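Local coordinates for RickCE (Rickettsia bellii, PDB 5HAM), which acts as a CE-clan deubiquitinase, an effector protease that probably cleaves ubiquitin or related modifiers from their conjugates, at residues H16-Q21 against H245-L250; L45-T49 against R88-L92; I140-H146 against Y175-L180. One frame throughout, in Å; residues are numbered along the deposited sequence.

Contact 1 (H16-Q21 against H245-L250); sequences HLLTAQ and HHAQIL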
loop_
_atom_site.group_PDB
_atom_site.type_symbol
_atom_site.label_atom_id
_atom_site.label_comp_id
_atom_site.label_asym_id
_atom_site.label_seq_id
_atom_site.Cartn_x
_atom_site.Cartn_y
_atom_site.Cartn_z
ATOM N N HIS A 16 -13.368 6.923 -0.007
ATOM C CA HIS A 16 -14.573 7.704 0.305
ATOM C C HIS A 16 -14.254 9.035 0.970
ATOM O O HIS A 16 -14.817 10.073 0.621
ATOM C CB HIS A 16 -15.510 6.927 1.233
ATOM C CG HIS A 16 -16.048 5.670 0.636
ATOM N ND1 HIS A 16 -16.677 4.695 1.382
ATOM C CD2 HIS A 16 -16.044 5.221 -0.643
ATOM C CE1 HIS A 16 -17.036 3.704 0.591
ATOM N NE2 HIS A 16 -16.662 3.993 -0.638
ATOM N N LEU A 17 -13.376 8.984 1.964
ATOM C CA LEU A 17 -12.943 10.179 2.656
ATOM C C LEU A 17 -12.343 11.188 1.680
ATOM O O LEU A 17 -12.619 12.386 1.776
ATOM C CB LEU A 17 -11.940 9.807 3.743
ATOM C CG LEU A 17 -12.669 9.246 4.955
ATOM C CD1 LEU A 17 -11.711 8.505 5.882
ATOM C CD2 LEU A 17 -13.370 10.401 5.654
ATOM N N LEU A 18 -11.544 10.701 0.735
ATOM C CA LEU A 18 -10.897 11.578 -0.234
ATOM C C LEU A 18 -11.915 12.183 -1.179
ATOM O O LEU A 18 -11.959 13.401 -1.365
ATOM C CB LEU A 18 -9.833 10.828 -1.032
ATOM C CG LEU A 18 -8.510 10.587 -0.303
ATOM C CD1 LEU A 18 -7.634 9.652 -1.119
ATOM C CD2 LEU A 18 -7.803 11.902 -0.030
ATOM N N THR A 19 -12.726 11.320 -1.771
ATOM C CA THR A 19 -13.804 11.731 -2.660
ATOM C C THR A 19 -14.762 12.746 -2.016
ATOM O O THR A 19 -15.172 13.715 -2.654
ATOM C CB THR A 19 -14.575 10.499 -3.150
ATOM O OG1 THR A 19 -13.719 9.747 -4.014
ATOM C CG2 THR A 19 -15.818 10.895 -3.913
ATOM N N ALA A 20 -15.087 12.536 -0.744
ATOM C CA ALA A 20 -15.991 13.429 -0.029
ATOM C C ALA A 20 -15.383 14.809 0.228
ATOM O O ALA A 20 -16.097 15.807 0.333
ATOM C CB ALA A 20 -16.429 12.795 1.282
ATOM N N GLN A 21 -14.063 14.871 0.323
ATOM C CA GLN A 21 -13.417 16.124 0.657
ATOM C C GLN A 21 -12.669 16.742 -0.519
ATOM O O GLN A 21 -11.895 17.683 -0.336
ATOM C CB GLN A 21 -12.478 15.925 1.836
ATOM C CG GLN A 21 -13.184 15.900 3.181
ATOM C CD GLN A 21 -12.215 15.615 4.310
ATOM O OE1 GLN A 21 -11.778 14.478 4.484
ATOM N NE2 GLN A 21 -11.856 16.647 5.072
ATOM N N HIS A 245 -13.285 13.195 13.270
ATOM C CA HIS A 245 -13.723 14.018 12.162
ATOM C C HIS A 245 -14.052 13.168 10.939
ATOM O O HIS A 245 -15.099 13.351 10.320
ATOM C CB HIS A 245 -12.640 15.047 11.846
ATOM C CG HIS A 245 -13.003 15.991 10.725
ATOM N ND1 HIS A 245 -14.089 16.824 10.797
ATOM C CD2 HIS A 245 -12.405 16.204 9.539
ATOM C CE1 HIS A 245 -14.153 17.527 9.667
ATOM N NE2 HIS A 245 -13.155 17.182 8.896
ATOM N N HIS A 246 -13.160 12.239 10.597
ATOM C CA HIS A 246 -13.378 11.328 9.471
ATOM C C HIS A 246 -14.634 10.483 9.653
ATOM O O HIS A 246 -15.350 10.213 8.693
ATOM C CB HIS A 246 -12.197 10.372 9.304
ATOM C CG HIS A 246 -10.953 11.035 8.807
ATOM N ND1 HIS A 246 -9.744 10.380 8.773
ATOM C CD2 HIS A 246 -10.729 12.274 8.325
ATOM C CE1 HIS A 246 -8.818 11.197 8.283
ATOM N NE2 HIS A 246 -9.403 12.355 8.002
ATOM N N ALA A 247 -14.887 10.042 10.880
ATOM C CA ALA A 247 -16.098 9.269 11.143
ATOM C C ALA A 247 -17.377 10.093 10.890
ATOM O O ALA A 247 -18.340 9.568 10.329
ATOM C CB ALA A 247 -16.078 8.653 12.547
ATOM N N GLN A 248 -17.363 11.379 11.264
ATOM C CA GLN A 248 -18.470 12.304 10.979
ATOM C C GLN A 248 -18.714 12.462 9.479
ATOM O O GLN A 248 -19.851 12.413 9.022
ATOM C CB GLN A 248 -18.204 13.706 11.529
ATOM C CG GLN A 248 -17.742 13.833 12.971
ATOM C CD GLN A 248 -17.757 15.296 13.439
ATOM O OE1 GLN A 248 -18.821 15.919 13.493
ATOM N NE2 GLN A 248 -16.578 15.851 13.756
ATOM N N ILE A 249 -17.647 12.702 8.722
ATOM C CA ILE A 249 -17.753 12.816 7.272
ATOM C C ILE A 249 -18.344 11.533 6.700
ATOM O O ILE A 249 -19.256 11.560 5.868
ATOM C CB ILE A 249 -16.379 13.059 6.649
ATOM C CG1 ILE A 249 -15.803 14.387 7.155
ATOM C CG2 ILE A 249 -16.461 13.036 5.126
ATOM C CD1 ILE A 249 -14.338 14.592 6.818
ATOM N N LEU A 250 -17.828 10.407 7.177
ATOM C CA LEU A 250 -18.356 9.105 6.808
ATOM C C LEU A 250 -19.804 8.958 7.247
ATOM O O LEU A 250 -20.637 8.520 6.463
ATOM C CB LEU A 250 -17.519 7.997 7.437
ATOM C CG LEU A 250 -16.138 7.790 6.825
ATOM C CD1 LEU A 250 -15.329 6.807 7.670
ATOM C CD2 LEU A 250 -16.264 7.325 5.372
#
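Leu-17 and Gln-21 both swing CG beside their own backbone N, opposite the carbonyl carbon (chi1 -78° and -80°), and the same choice at Ile-249 turns CG1 and its CD1 end toward the glutamine. Leu-17 does most of the touching. Its CD2 methyl rests on the backbone of the second helix, 3.6 Å from His-246 O, and also meets His-246 CB and the CG of Leu-250 (4.0 Å). CD1 comes obliquely to the His-246 ring, whose ND1 is occupied by the hydroxyl of Tyr-9. One turn on, Ala-20 CB meets Ile-249 CG2 at 3.9 Å. The extended Gln-21 side chain then crosses Ile-249 at nearly a right angle, its CD only 3.4 Å from Ile-249 CD1, so the flat amide leans on a methyl group. No hydrogen bond joins the segments, and the contact is van der Waals packing; the axes of 16-20 and 245-250 approach to 10.1 Å, at 74°. Helix 211-223 lies against both partners, with Val-216 touching Leu-17 and Val-213 beside His-246. Leu-250 also packs on helix 255-262, while Leu-18 carries helix 11-20 onto Val-29 of edge strand 27-34.

Contact 2 (L45-T49 against R88-L92); sequences LKDYT and REEIL
Asp-47 and Arg-88 form a bidentate salt bridge that ties helix 42-49 to helix 75-93. The arginine presents its side rather than its end: NE donates to Asp-47 OD2 at 2.6 Å, and NH2 donates to Asp-47 OD1 at 2.9 Å. Each oxygen is met on its syn side, both N-H bonds point almost straight at their acceptors, and the carboxylate and guanidinium planes are only 15° apart. A bend in the arginine chain at chi3 (76°) turns NE and NH2 together toward the aspartate. With two bonds in nearly one plane, rotation of either group would strain at least one of them.

Next to the salt bridge the contact becomes apolar. The backbone carbonyl of Asp-47 lies close to two methyl groups, Ile-91 CG2 at 3.6 Å from Asp-47 O and Leu-92 CD2 at 3.7 Å from the same oxygen. That oxygen takes a hydrogen bond from Arg-99 NE, so it is not left to hydrocarbon alone. Tyr-48 starts out facing away from the second helix, but its ring returns to it, and CE1 reaches Ile-91 CG2 at 4.1 Å. The two short helical segments run in broadly the same direction, 29° apart. Further out, helix 52-69 supplies Ile-58 and Val-62 against Arg-88, and helix 96-130 flanks Tyr-48 with Leu-102 and Lys-103, placing the contact inside an all-helical part of the chain.

Asp-47 is buried, and a carboxylate there would be costly without compensation. Two charged bonds to one guanidinium group probably keep it ionised, and their directionality is consistent with a defined setting of the two helices against each other.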
loop_
_atom_site.group_PDB
_atom_site.type_symbol
_atom_site.label_atom_id
_atom_site.label_comp_id
_atom_site.label_asym_id
_atom_site.label_seq_id
_atom_site.Cartn_x
_atom_site.Cartn_y
_atom_site.Cartn_z
ATOM N N LEU A 45 9.702 -20.351 -4.711
ATOM C CA LEU A 45 8.891 -21.052 -5.708
ATOM C C LEU A 45 9.148 -22.564 -5.753
ATOM O O LEU A 45 8.341 -23.326 -6.305
ATOM C CB LEU A 45 9.075 -20.436 -7.095
ATOM C CG LEU A 45 8.576 -18.990 -7.247
ATOM C CD1 LEU A 45 8.861 -18.493 -8.658
ATOM C CD2 LEU A 45 7.090 -18.876 -6.922
ATOM N N LYS A 46 10.259 -23.000 -5.161
ATOM C CA LYS A 46 10.550 -24.436 -5.082
ATOM C C LYS A 46 9.492 -25.179 -4.263
ATOM O O LYS A 46 9.338 -26.388 -4.396
ATOM C CB LYS A 46 11.964 -24.702 -4.558
ATOM C CG LYS A 46 13.024 -24.147 -5.485
ATOM C CD LYS A 46 14.410 -24.635 -5.146
ATOM C CE LYS A 46 15.391 -24.298 -6.270
ATOM N NZ LYS A 46 16.702 -25.010 -6.146
ATOM N N ASP A 47 8.738 -24.439 -3.455
ATOM C CA ASP A 47 7.599 -24.999 -2.739
ATOM C C ASP A 47 6.578 -25.524 -3.740
ATOM O O ASP A 47 5.764 -26.389 -3.405
ATOM C CB ASP A 47 6.919 -23.930 -1.872
ATOM C CG ASP A 47 7.660 -23.652 -0.570
ATOM O OD1 ASP A 47 8.812 -24.112 -0.394
ATOM O OD2 ASP A 47 7.074 -22.950 0.282
ATOM N N TYR A 48 6.598 -24.963 -4.954
ATOM C CA TYR A 48 5.690 -25.389 -6.010
ATOM C C TYR A 48 6.350 -26.295 -7.062
ATOM O O TYR A 48 5.679 -27.128 -7.661
ATOM C CB TYR A 48 5.070 -24.174 -6.694
ATOM C CG TYR A 48 4.481 -23.145 -5.743
ATOM C CD1 TYR A 48 3.213 -23.314 -5.194
ATOM C CD2 TYR A 48 5.186 -21.998 -5.414
ATOM C CE1 TYR A 48 2.676 -22.386 -4.354
ATOM C CE2 TYR A 48 4.655 -21.062 -4.566
ATOM C CZ TYR A 48 3.397 -21.258 -4.041
ATOM O OH TYR A 48 2.865 -20.316 -3.194
ATOM N N THR A 49 7.655 -26.139 -7.280
ATOM C CA THR A 49 8.321 -26.794 -8.409
ATOM C C THR A 49 9.192 -27.992 -8.048
ATOM O O THR A 49 9.484 -28.819 -8.913
ATOM C CB THR A 49 9.192 -25.796 -9.225
ATOM O OG1 THR A 49 10.211 -25.244 -8.385
ATOM C CG2 THR A 49 8.350 -24.662 -9.799
ATOM N N ARG A 88 2.316 -24.125 4.174
ATOM C CA ARG A 88 3.366 -24.659 3.323
ATOM C C ARG A 88 3.345 -26.182 3.317
ATOM O O ARG A 88 3.540 -26.808 2.275
ATOM C CB ARG A 88 4.721 -24.165 3.786
ATOM C CG ARG A 88 5.070 -22.777 3.293
ATOM C CD ARG A 88 6.508 -22.424 3.668
ATOM N NE ARG A 88 7.517 -23.080 2.829
ATOM C CZ ARG A 88 8.678 -23.557 3.284
ATOM N NH1 ARG A 88 8.973 -23.469 4.574
ATOM N NH2 ARG A 88 9.548 -24.118 2.454
ATOM N N GLU A 89 3.100 -26.780 4.477
ATOM C CA GLU A 89 2.996 -28.221 4.526
ATOM C C GLU A 89 1.863 -28.695 3.610
ATOM O O GLU A 89 2.011 -29.689 2.915
ATOM C CB GLU A 89 2.790 -28.722 5.954
ATOM C CG GLU A 89 2.867 -30.237 6.063
ATOM C CD GLU A 89 2.598 -30.759 7.466
ATOM O OE1 GLU A 89 2.019 -30.012 8.292
ATOM O OE2 GLU A 89 2.959 -31.932 7.732
ATOM N N GLU A 90 0.746 -27.971 3.595
ATOM C CA GLU A 90 -0.398 -28.364 2.779
ATOM C C GLU A 90 -0.046 -28.292 1.307
ATOM O O GLU A 90 -0.415 -29.168 0.523
ATOM C CB GLU A 90 -1.620 -27.477 3.040
ATOM C CG GLU A 90 -2.201 -27.550 4.437
ATOM C CD GLU A 90 -2.834 -28.884 4.779
ATOM O OE1 GLU A 90 -2.862 -29.806 3.930
ATOM O OE2 GLU A 90 -3.314 -29.010 5.926
ATOM N N ILE A 91 0.660 -27.235 0.940
ATOM C CA ILE A 91 1.059 -27.034 -0.439
ATOM C C ILE A 91 1.969 -28.158 -0.907
ATOM O O ILE A 91 1.789 -28.694 -1.995
ATOM C CB ILE A 91 1.728 -25.658 -0.628
ATOM C CG1 ILE A 91 0.646 -24.573 -0.701
ATOM C CG2 ILE A 91 2.544 -25.609 -1.903
ATOM C CD1 ILE A 91 1.180 -23.159 -0.530
ATOM N N LEU A 92 2.918 -28.544 -0.067
ATOM C CA LEU A 92 3.865 -29.579 -0.451
ATOM C C LEU A 92 3.201 -30.938 -0.577
ATOM O O LEU A 92 3.720 -31.819 -1.258
ATOM C CB LEU A 92 5.031 -29.641 0.531
ATOM C CG LEU A 92 5.909 -28.401 0.397
ATOM C CD1 LEU A 92 6.581 -28.095 1.714
ATOM C CD2 LEU A 92 6.926 -28.616 -0.717
#

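Contact 3 (I140-H146 against Y175-L180); sequences IEMGYGH and YDGQKL
An edge-to-face aromatic pair, a methionine packed against the tyrosine ring and a lysine-to-carbonyl bond join residues 140-146, where strand 135-141 runs out into a turn, to helix 175-188 near the centre of the chain. His-146 points its edge at one face of Tyr-175: CE1 stands 3.4 Å from Tyr-175 CZ, and the ring planes are 65° apart. With CG anti to the backbone N (chi1 -174°), the histidine ring extends toward the tyrosine. A water bridges the pair, 2.8 Å from His-146 ND1 and 3.0 Å from Tyr-175 OH. His-146 NE2 is bonded to Asp-167, and Trp-147 follows the histidine in sequence; this arrangement is consistent with the His-Asp pair of a CE-clan cysteine protease. The histidine sits on the turn between antiparallel strands 135-141 and 147-155, and Asp-167 follows strand 160-166. That type II turn runs from Gly-143 to His-146, and the amide of Gly-145 within it is bonded to Glu-141 OE2. Met-142 folds back at chi2 and chi3, bringing its CE to the edge of the Tyr-175 ring, 3.5 Å from Tyr-175 CD2, while its CB lies over a face of the His-146 ring. Lys-179, its chain extended beyond CG, donates a hydrogen bond from NZ to Met-142 O at 2.6 Å, the nitrogen tilted 32° from the carbonyl plane. The same NZ makes a salt bridge with Asp-176 OD2 (2.6 Å) and a hydrogen bond to Arg-36 O. Deeper in, Ile-140 CD1 meets Leu-180 CD2 at 3.6 Å, next to Ile-33 and Leu-150 of the adjoining strands.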
loop_
_atom_site.group_PDB
_atom_site.type_symbol
_atom_site.label_atom_id
_atom_site.label_comp_id
_atom_site.label_asym_id
_atom_site.label_seq_id
_atom_site.Cartn_x
_atom_site.Cartn_y
_atom_site.Cartn_z
ATOM N N ILE A 140 -1.244 4.948 -1.588
ATOM C CA ILE A 140 -0.246 3.920 -1.835
ATOM C C ILE A 140 -0.042 3.037 -0.616
ATOM O O ILE A 140 0.335 3.514 0.458
ATOM C CB ILE A 140 1.106 4.525 -2.286
ATOM C CG1 ILE A 140 0.900 5.310 -3.590
ATOM C CG2 ILE A 140 2.131 3.418 -2.479
ATOM C CD1 ILE A 140 2.154 5.689 -4.272
ATOM N N GLU A 141 -0.317 1.749 -0.787
ATOM C CA GLU A 141 -0.102 0.774 0.273
ATOM C C GLU A 141 1.261 0.109 0.118
ATOM O O GLU A 141 1.447 -0.717 -0.766
ATOM C CB GLU A 141 -1.212 -0.275 0.260
ATOM C CG GLU A 141 -1.565 -0.838 1.630
ATOM C CD GLU A 141 -2.617 -1.938 1.546
ATOM O OE1 GLU A 141 -2.950 -2.357 0.413
ATOM O OE2 GLU A 141 -3.119 -2.383 2.607
ATOM N N MET A 142 2.202 0.483 0.984
ATOM C CA MET A 142 3.568 -0.042 0.962
ATOM C C MET A 142 3.669 -1.406 1.596
ATOM O O MET A 142 4.754 -1.981 1.685
ATOM C CB MET A 142 4.509 0.893 1.727
ATOM C CG MET A 142 4.547 2.323 1.229
ATOM S SD MET A 142 5.308 2.468 -0.378
ATOM C CE MET A 142 6.925 1.856 -0.064
ATOM N N GLY A 143 2.545 -1.919 2.058
ATOM C CA GLY A 143 2.502 -3.206 2.725
ATOM C C GLY A 143 1.173 -3.198 3.436
ATOM O O GLY A 143 0.501 -2.159 3.441
ATOM N N TYR A 144 0.786 -4.328 4.021
ATOM C CA TYR A 144 -0.529 -4.449 4.643
ATOM C C TYR A 144 -0.833 -3.303 5.631
ATOM O O TYR A 144 -0.210 -3.183 6.689
ATOM C CB TYR A 144 -0.732 -5.829 5.307
ATOM C CG TYR A 144 -2.158 -6.011 5.796
ATOM C CD1 TYR A 144 -3.143 -6.511 4.958
ATOM C CD2 TYR A 144 -2.526 -5.634 7.085
ATOM C CE1 TYR A 144 -4.447 -6.645 5.391
ATOM C CE2 TYR A 144 -3.818 -5.780 7.527
ATOM C CZ TYR A 144 -4.773 -6.280 6.680
ATOM O OH TYR A 144 -6.056 -6.406 7.134
ATOM N N GLY A 145 -1.773 -2.445 5.250
ATOM C CA GLY A 145 -2.204 -1.350 6.096
ATOM C C GLY A 145 -1.209 -0.209 6.213
ATOM O O GLY A 145 -1.470 0.778 6.902
ATOM N N HIS A 146 -0.066 -0.340 5.551
ATOM C CA HIS A 146 0.947 0.714 5.557
ATOM C C HIS A 146 0.575 1.747 4.509
ATOM O O HIS A 146 1.150 1.790 3.423
ATOM C CB HIS A 146 2.342 0.122 5.305
ATOM C CG HIS A 146 3.460 1.113 5.443
ATOM N ND1 HIS A 146 4.772 0.731 5.631
ATOM C CD2 HIS A 146 3.466 2.468 5.404
ATOM C CE1 HIS A 146 5.535 1.808 5.708
ATOM N NE2 HIS A 146 4.768 2.874 5.572
ATOM N N TYR A 175 11.300 3.616 1.087
ATOM C CA TYR A 175 10.887 2.497 1.906
ATOM C C TYR A 175 10.839 1.154 1.153
ATOM O O TYR A 175 10.262 1.046 0.066
ATOM C CB TYR A 175 9.511 2.810 2.492
ATOM C CG TYR A 175 9.048 1.747 3.422
ATOM C CD1 TYR A 175 9.548 1.677 4.715
ATOM C CD2 TYR A 175 8.136 0.793 3.009
ATOM C CE1 TYR A 175 9.137 0.705 5.577
ATOM C CE2 TYR A 175 7.727 -0.197 3.856
ATOM C CZ TYR A 175 8.231 -0.238 5.147
ATOM O OH TYR A 175 7.826 -1.224 6.006
ATOM N N ASP A 176 11.458 0.141 1.746
ATOM C CA ASP A 176 11.387 -1.233 1.248
ATOM C C ASP A 176 11.968 -1.413 -0.167
ATOM O O ASP A 176 11.279 -1.862 -1.091
ATOM C CB ASP A 176 9.950 -1.780 1.366
ATOM C CG ASP A 176 9.887 -3.294 1.217
ATOM O OD1 ASP A 176 10.894 -3.947 1.574
ATOM O OD2 ASP A 176 8.848 -3.822 0.727
ATOM N N GLY A 177 13.239 -1.044 -0.324
ATOM C CA GLY A 177 13.978 -1.254 -1.555
ATOM C C GLY A 177 13.653 -0.372 -2.752
ATOM O O GLY A 177 13.892 -0.759 -3.900
ATOM N N GLN A 178 13.101 0.807 -2.493
ATOM C CA GLN A 178 12.851 1.784 -3.548
ATOM C C GLN A 178 11.801 1.292 -4.527
ATOM O O GLN A 178 11.772 1.696 -5.688
ATOM C CB GLN A 178 14.161 2.164 -4.266
ATOM C CG GLN A 178 15.125 2.905 -3.350
ATOM C CD GLN A 178 16.521 3.034 -3.922
ATOM O OE1 GLN A 178 16.697 3.261 -5.116
ATOM N NE2 GLN A 178 17.524 2.882 -3.070
ATOM N N LYS A 179 10.921 0.428 -4.043
ATOM C CA LYS A 179 9.877 -0.111 -4.887
ATOM C C LYS A 179 9.036 0.968 -5.590
ATOM O O LYS A 179 8.789 0.879 -6.787
ATOM C CB LYS A 179 9.025 -1.154 -4.134
ATOM C CG LYS A 179 8.154 -0.687 -2.981
ATOM C CD LYS A 179 7.688 -1.916 -2.160
ATOM C CE LYS A 179 6.771 -1.551 -1.021
ATOM N NZ LYS A 179 6.695 -2.540 0.085
ATOM N N LEU A 180 8.642 2.011 -4.868
ATOM C CA LEU A 180 7.830 3.077 -5.473
ATOM C C LEU A 180 8.604 3.950 -6.505
ATOM O O LEU A 180 8.128 4.179 -7.632
ATOM C CB LEU A 180 7.124 3.918 -4.383
ATOM C CG LEU A 180 6.381 5.186 -4.815
ATOM C CD1 LEU A 180 5.338 4.871 -5.891
ATOM C CD2 LEU A 180 5.729 5.856 -3.616
HETATM O O HOH W 1 4.968 -2.065 5.656
#

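How the contacts relate
Contact 3 lies near the middle of the chain, whereas contacts 1 and 2 are peripheral. Contacts 1 and 2 fall on opposite sides of the chain's centre, their own centres about 43 Å apart. None shares a helix or strand with another, although strand 27-34 touches helix 11-20 of contact 1, through Val-29, and contact 3, through Ile-33. Contacts 1 and 2 each join two helices, one without any hydrogen bond, mainly by apolar packing and partly open to solvent, the other buried and fixed by a salt bridge. Only contact 3 joins a strand end to a helix, and it mixes aromatic, apolar and hydrogen-bonding elements around a probable active-site histidine.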